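Local coordinates for protein CrmK (Actinoalloteichus sp. WH1-2216-6, PDB 5I1V) that takes part in recycling shunt products of caerulomycin biosynthesis, probably as an oxidase with covalently bound FAD, at residues Gly136-Asp150 and Tyr380-Val394. Residues are numbered along the deposited sequence; the frame is centred on the assembly and turned at random. Where two conformers were deposited one is given.
Sequences GGYGPLSRLLGLTVD and YGGRVNTVDPAATAV. With FAD (flavin-adenine dinucleotide), chain E.
Tyr380 presents the edge of its ring to the face of Tyr138 in a T-shaped stack, centroids 5.5 Å apart and planes at 79°. Its CG lies anti to the backbone N (chi1 -165°), which brings the ring back toward 136-150 although its CA–CB bond points away. The Leu147 side chain crosses that of Tyr380 at about a right angle, its CD2 methyl 3.4 Å from Tyr380 OH and also against Val384 CG2. Leu147 CD1 meets Val394 CG1 tip to tip, while Val394 CG2, in the conformer described, comes within 3.6 Å of Gly136 CA; the positive phi of Gly136 would itself jam a CB against the preceding carbonyl O. A water links Tyr380 OH to Gly136 O.

Arg143 bends at chi3 (61°), and its NH1 donates to Tyr380 O (2.8 Å) almost within the guanidinium plane; NH2 reaches Asn254 O. An alanine here would remove the guanidinium and its N-H donors, and is likely to leave the buried Tyr380 carbonyl without its mate. Arg383 N bonds Arg143 O at 2.8 Å, from above the carbonyl plane, and Gly382 fits because a CB would strike that oxygen. Asp150 OD2 holds Leu147 N; OD1 forms a salt bridge to Arg396.

Tyr138 N and O pair with FAD O2 and N3, so the stack and the Arg143 bond tie the loop after strand 374-379 to the segment that meets the flavin's pyrimidine edge, consistent with steadying it.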
loop_
_atom_site.group_PDB
_atom_site.type_symbol
_atom_site.label_atom_id
_atom_site.label_comp_id
_atom_site.label_asym_id
_atom_site.label_seq_id
_atom_site.Cartn_x
_atom_site.Cartn_y
_atom_site.Cartn_z
ATOM N N GLY A 136 22.222 -4.706 1.465
ATOM C CA GLY A 136 22.511 -3.880 2.635
ATOM C C GLY A 136 21.439 -2.834 2.891
ATOM O O GLY A 136 21.733 -1.665 3.030
ATOM N N GLY A 137 20.188 -3.272 2.938
ATOM C CA GLY A 137 19.080 -2.368 3.127
ATOM C C GLY A 137 19.228 -1.451 4.300
ATOM O O GLY A 137 19.682 -1.851 5.358
ATOM N N TYR A 138 18.818 -0.203 4.103
ATOM C CA TYR A 138 18.800 0.815 5.140
ATOM C C TYR A 138 17.483 1.605 5.126
ATOM O O TYR A 138 16.686 1.555 4.176
ATOM C CB TYR A 138 19.932 1.801 4.948
ATOM C CG TYR A 138 19.681 2.760 3.843
ATOM C CD1 TYR A 138 19.871 2.386 2.531
ATOM C CD2 TYR A 138 19.241 4.051 4.089
ATOM C CE1 TYR A 138 19.622 3.277 1.479
ATOM C CE2 TYR A 138 18.971 4.923 3.045
ATOM C CZ TYR A 138 19.159 4.530 1.740
ATOM O OH TYR A 138 18.893 5.405 0.670
ATOM N N GLY A 139 17.257 2.325 6.203
ATOM C CA GLY A 139 16.162 3.246 6.263
ATOM C C GLY A 139 16.186 4.168 7.461
ATOM O O GLY A 139 17.242 4.410 8.044
ATOM N N PRO A 140 15.029 4.767 7.772
ATOM C CA PRO A 140 14.995 5.851 8.756
ATOM C C PRO A 140 15.519 5.505 10.121
ATOM O O PRO A 140 15.984 6.395 10.828
ATOM C CB PRO A 140 13.518 6.244 8.810
ATOM C CG PRO A 140 13.015 5.942 7.456
ATOM C CD PRO A 140 13.775 4.712 6.998
ATOM N N LEU A 141 15.477 4.245 10.526
ATOM C CA LEU A 141 16.019 3.892 11.831
ATOM C C LEU A 141 17.511 3.495 11.755
ATOM O O LEU A 141 18.075 3.098 12.769
ATOM C CB LEU A 141 15.222 2.740 12.474
ATOM C CG LEU A 141 13.725 3.007 12.787
ATOM C CD1 LEU A 141 13.021 1.814 13.444
ATOM C CD2 LEU A 141 13.639 4.207 13.721
ATOM N N SER A 142 18.150 3.590 10.597
ATOM C CA SER A 142 19.536 3.072 10.521
ATOM C C SER A 142 20.502 3.882 11.416
ATOM O O SER A 142 21.427 3.314 11.949
ATOM C CB SER A 142 20.041 3.025 9.081
ATOM O OG SER A 142 19.344 2.017 8.351
ATOM N N ARG A 143 20.307 5.203 11.566
ATOM C CA ARG A 143 21.147 5.945 12.544
ATOM C C ARG A 143 21.156 5.384 13.957
ATOM O O ARG A 143 22.182 5.395 14.625
ATOM C CB ARG A 143 20.795 7.435 12.538
ATOM C CG ARG A 143 21.284 8.017 11.261
ATOM C CD ARG A 143 20.533 9.236 10.845
ATOM N NE ARG A 143 20.618 10.346 11.790
ATOM C CZ ARG A 143 21.561 11.295 11.780
ATOM N NH1 ARG A 143 22.584 11.252 10.922
ATOM N NH2 ARG A 143 21.491 12.286 12.668
ATOM N N LEU A 144 20.020 4.864 14.376
ATOM C CA LEU A 144 19.850 4.296 15.693
ATOM C C LEU A 144 20.171 2.815 15.725
ATOM O O LEU A 144 20.706 2.353 16.719
ATOM C CB LEU A 144 18.418 4.510 16.195
ATOM C CG LEU A 144 18.134 5.986 16.538
ATOM C CD1 LEU A 144 16.645 6.263 16.713
ATOM C CD2 LEU A 144 18.913 6.457 17.765
ATOM N N LEU A 145 19.861 2.082 14.656
ATOM C CA LEU A 145 19.903 0.593 14.673
ATOM C C LEU A 145 20.881 -0.090 13.713
ATOM O O LEU A 145 21.120 -1.302 13.825
ATOM C CB LEU A 145 18.502 0.044 14.363
ATOM C CG LEU A 145 17.412 0.427 15.371
ATOM C CD1 LEU A 145 16.058 -0.224 15.032
ATOM C CD2 LEU A 145 17.843 0.058 16.782
ATOM N N GLY A 146 21.425 0.662 12.768
ATOM C CA GLY A 146 22.269 0.111 11.756
ATOM C C GLY A 146 21.555 -0.302 10.469
ATOM O O GLY A 146 20.493 0.240 10.121
ATOM N N LEU A 147 22.139 -1.283 9.782
ATOM C CA LEU A 147 21.601 -1.798 8.530
ATOM C C LEU A 147 20.871 -3.087 8.763
ATOM O O LEU A 147 21.116 -3.786 9.754
ATOM C CB LEU A 147 22.723 -2.029 7.536
ATOM C CG LEU A 147 23.561 -0.803 7.258
ATOM C CD1 LEU A 147 24.672 -1.126 6.280
ATOM C CD2 LEU A 147 22.743 0.342 6.690
ATOM N N THR A 148 20.020 -3.458 7.809
ATOM C CA THR A 148 19.358 -4.742 7.874
ATOM C C THR A 148 20.365 -5.875 8.041
ATOM O O THR A 148 20.149 -6.812 8.805
ATOM C CB THR A 148 18.546 -5.033 6.615
ATOM O OG1 THR A 148 19.397 -4.913 5.456
ATOM C CG2 THR A 148 17.488 -4.064 6.431
ATOM N N VAL A 149 21.466 -5.803 7.328
ATOM C CA VAL A 149 22.441 -6.878 7.373
ATOM C C VAL A 149 23.172 -6.985 8.727
ATOM O O VAL A 149 23.727 -8.037 9.051
ATOM C CB VAL A 149 23.439 -6.817 6.224
ATOM C CG1 VAL A 149 22.717 -6.919 4.879
ATOM C CG2 VAL A 149 24.338 -5.597 6.308
ATOM N N ASP A 150 23.088 -5.965 9.568
ATOM C CA ASP A 150 23.540 -6.098 10.962
ATOM C C ASP A 150 22.714 -7.053 11.850
ATOM O O ASP A 150 23.114 -7.335 12.966
ATOM C CB ASP A 150 23.686 -4.713 11.601
ATOM C CG ASP A 150 24.708 -3.841 10.850
ATOM O OD1 ASP A 150 25.696 -4.454 10.409
ATOM O OD2 ASP A 150 24.535 -2.580 10.662
ATOM N N TYR A 380 22.141 9.724 7.312
ATOM C CA TYR A 380 22.692 8.358 7.425
ATOM C C TYR A 380 23.763 8.351 8.506
ATOM O O TYR A 380 23.831 9.294 9.300
ATOM C CB TYR A 380 23.270 7.975 6.062
ATOM C CG TYR A 380 23.579 6.530 5.788
ATOM C CD1 TYR A 380 22.607 5.530 5.846
ATOM C CD2 TYR A 380 24.854 6.162 5.453
ATOM C CE1 TYR A 380 22.940 4.216 5.565
ATOM C CE2 TYR A 380 25.195 4.865 5.145
ATOM C CZ TYR A 380 24.225 3.885 5.202
ATOM O OH TYR A 380 24.596 2.578 4.922
ATOM N N GLY A 381 24.573 7.283 8.575
ATOM C CA GLY A 381 25.629 7.210 9.559
ATOM C C GLY A 381 25.124 6.655 10.865
ATOM O O GLY A 381 24.461 5.585 10.887
ATOM N N GLY A 382 25.501 7.305 11.978
ATOM C CA GLY A 382 25.194 6.786 13.302
ATOM C C GLY A 382 25.674 5.350 13.488
ATOM O O GLY A 382 26.829 5.024 13.247
ATOM N N ARG A 383 24.759 4.509 13.935
ATOM C CA ARG A 383 25.029 3.112 14.243
ATOM C C ARG A 383 25.554 2.307 13.031
ATOM O O ARG A 383 26.294 1.315 13.188
ATOM C CB ARG A 383 23.750 2.530 14.825
ATOM C CG ARG A 383 23.834 1.102 15.296
ATOM C CD ARG A 383 24.718 0.946 16.504
ATOM N NE ARG A 383 25.709 -0.090 16.229
ATOM C CZ ARG A 383 26.356 -0.816 17.144
ATOM N NH1 ARG A 383 26.112 -0.664 18.448
ATOM N NH2 ARG A 383 27.254 -1.718 16.740
ATOM N N VAL A 384 25.277 2.775 11.824
ATOM C CA VAL A 384 25.823 2.133 10.634
ATOM C C VAL A 384 27.353 2.110 10.724
ATOM O O VAL A 384 28.015 1.113 10.371
ATOM C CB VAL A 384 25.369 2.865 9.367
ATOM C CG1 VAL A 384 26.132 2.374 8.128
ATOM C CG2 VAL A 384 23.872 2.784 9.182
ATOM N N ASN A 385 27.927 3.173 11.272
ATOM C CA ASN A 385 29.383 3.324 11.204
ATOM C C ASN A 385 30.108 2.978 12.482
ATOM O O ASN A 385 31.250 3.385 12.646
ATOM C CB ASN A 385 29.751 4.744 10.754
ATOM C CG ASN A 385 29.364 4.998 9.316
ATOM O OD1 ASN A 385 29.356 4.069 8.474
ATOM N ND2 ASN A 385 29.014 6.222 9.016
ATOM N N THR A 386 29.488 2.202 13.366
ATOM C CA THR A 386 30.155 1.783 14.605
ATOM C C THR A 386 30.380 0.279 14.639
ATOM O O THR A 386 30.820 -0.269 15.649
ATOM C CB THR A 386 29.346 2.203 15.856
ATOM O OG1 THR A 386 28.069 1.560 15.852
ATOM C CG2 THR A 386 29.168 3.708 15.903
ATOM N N VAL A 387 30.045 -0.396 13.546
ATOM C CA VAL A 387 30.274 -1.817 13.445
ATOM C C VAL A 387 31.690 -1.981 12.948
ATOM O O VAL A 387 32.260 -1.077 12.342
ATOM C CB VAL A 387 29.329 -2.525 12.444
ATOM C CG1 VAL A 387 27.883 -2.327 12.824
ATOM C CG2 VAL A 387 29.547 -2.023 11.033
ATOM N N ASP A 388 32.239 -3.160 13.194
ATOM C CA ASP A 388 33.449 -3.568 12.531
ATOM C C ASP A 388 33.155 -3.686 11.028
ATOM O O ASP A 388 32.450 -4.635 10.634
ATOM C CB ASP A 388 33.844 -4.930 13.111
ATOM C CG ASP A 388 35.108 -5.486 12.472
ATOM O OD1 ASP A 388 35.660 -4.782 11.592
ATOM O OD2 ASP A 388 35.511 -6.622 12.835
ATOM N N PRO A 389 33.652 -2.753 10.181
ATOM C CA PRO A 389 33.160 -2.839 8.777
ATOM C C PRO A 389 33.557 -4.102 8.020
ATOM O O PRO A 389 32.880 -4.482 7.069
ATOM C CB PRO A 389 33.743 -1.592 8.083
ATOM C CG PRO A 389 34.798 -1.067 8.997
ATOM C CD PRO A 389 34.631 -1.667 10.370
ATOM N N ALA A 390 34.636 -4.752 8.448
ATOM C CA ALA A 390 35.106 -5.987 7.817
ATOM C C ALA A 390 34.116 -7.121 7.957
ATOM O O ALA A 390 34.168 -8.084 7.168
ATOM C CB ALA A 390 36.417 -6.415 8.433
ATOM N N ALA A 391 33.230 -7.020 8.954
ATOM C CA ALA A 391 32.381 -8.138 9.326
ATOM C C ALA A 391 31.215 -8.343 8.352
ATOM O O ALA A 391 30.607 -9.412 8.380
ATOM C CB ALA A 391 31.858 -7.989 10.753
ATOM N N THR A 392 30.951 -7.352 7.485
ATOM C CA THR A 392 29.918 -7.446 6.430
ATOM C C THR A 392 30.452 -6.950 5.086
ATOM O O THR A 392 31.507 -6.336 5.022
ATOM C CB THR A 392 28.604 -6.673 6.823
ATOM O OG1 THR A 392 28.941 -5.363 7.265
ATOM C CG2 THR A 392 27.921 -7.384 7.966
ATOM N N ALA A 393 29.747 -7.259 4.002
ATOM C CA ALA A 393 30.207 -6.941 2.686
ATOM C C ALA A 393 29.867 -5.488 2.283
ATOM O O ALA A 393 30.512 -4.918 1.404
ATOM C CB ALA A 393 29.640 -7.922 1.685
ATOM N N VAL A 394 28.884 -4.886 2.927
ATOM C CA VAL A 394 28.446 -3.533 2.559
ATOM C C VAL A 394 29.534 -2.485 2.791
ATOM O O VAL A 394 30.131 -2.444 3.886
ATOM C CB VAL A 394 27.220 -3.051 3.377
ATOM C CG1 VAL A 394 26.719 -1.718 2.827
ATOM C CG2 VAL A 394 26.091 -4.036 3.312
HETATM P PA FAD E . 13.623 -7.471 -7.556
HETATM O O1A FAD E . 13.441 -6.568 -8.750
HETATM O O2A FAD E . 12.670 -8.626 -7.459
HETATM O O5B FAD E . 15.106 -7.984 -7.488
HETATM C C5B FAD E . 16.221 -7.111 -7.342
HETATM C C4B FAD E . 17.499 -7.863 -7.740
HETATM O O4B FAD E . 17.709 -8.878 -6.738
HETATM C C3B FAD E . 17.496 -8.621 -9.050
HETATM O O3B FAD E . 18.835 -8.744 -9.496
HETATM C C2B FAD E . 16.991 -9.984 -8.666
HETATM O O2B FAD E . 17.160 -11.047 -9.609
HETATM C C1B FAD E . 17.641 -10.172 -7.290
HETATM N N9A FAD E . 16.794 -10.985 -6.383
HETATM C C8A FAD E . 15.480 -10.818 -6.040
HETATM N N7A FAD E . 15.061 -11.869 -5.262
HETATM C C5A FAD E . 16.108 -12.656 -5.131
HETATM C C6A FAD E . 16.312 -13.890 -4.414
HETATM N N6A FAD E . 15.291 -14.357 -3.721
HETATM N N1A FAD E . 17.522 -14.453 -4.499
HETATM C C2A FAD E . 18.520 -13.935 -5.247
HETATM N N3A FAD E . 18.425 -12.749 -5.901
HETATM C C4A FAD E . 17.209 -12.146 -5.891
HETATM N N1 FAD E . 16.457 0.246 -0.586
HETATM C C2 FAD E . 16.843 0.628 0.654
HETATM O O2 FAD E . 17.879 0.168 1.149
HETATM N N3 FAD E . 16.143 1.505 1.405
HETATM C C4 FAD E . 15.034 2.111 0.998
HETATM O O4 FAD E . 14.405 2.885 1.750
HETATM C C4X FAD E . 14.524 1.760 -0.319
HETATM N N5 FAD E . 13.392 2.337 -0.804
HETATM C C5X FAD E . 12.901 1.908 -1.977
HETATM C C6 FAD E . 11.659 2.365 -2.417
HETATM C C7 FAD E . 11.091 1.977 -3.630
HETATM C C7M FAD E . 9.716 2.519 -4.039
HETATM C C8 FAD E . 11.873 1.030 -4.454
HETATM C C8M FAD E . 11.365 0.565 -5.792
HETATM C C9 FAD E . 13.125 0.559 -4.043
HETATM C C9A FAD E . 13.668 0.962 -2.825
HETATM N N10 FAD E . 14.909 0.493 -2.376
HETATM C C10 FAD E . 15.344 0.837 -1.110
HETATM C "C1'" FAD E . 15.821 -0.236 -3.256
HETATM C "C2'" FAD E . 15.648 -1.711 -3.089
HETATM O "O2'" FAD E . 16.350 -2.119 -1.931
HETATM C "C3'" FAD E . 16.094 -2.480 -4.288
HETATM O "O3'" FAD E . 15.334 -2.023 -5.440
HETATM C "C4'" FAD E . 15.949 -4.001 -4.070
HETATM O "O4'" FAD E . 16.926 -4.646 -4.886
HETATM C "C5'" FAD E . 14.548 -4.463 -4.419
HETATM O "O5'" FAD E . 14.447 -5.853 -4.112
HETATM P P FAD E . 13.202 -6.606 -4.744
HETATM O O1P FAD E . 11.951 -5.853 -4.478
HETATM O O2P FAD E . 13.253 -8.053 -4.368
HETATM O O3P FAD E . 13.526 -6.468 -6.326
HETATM O O HOH W 1 23.312 0.650 2.930
#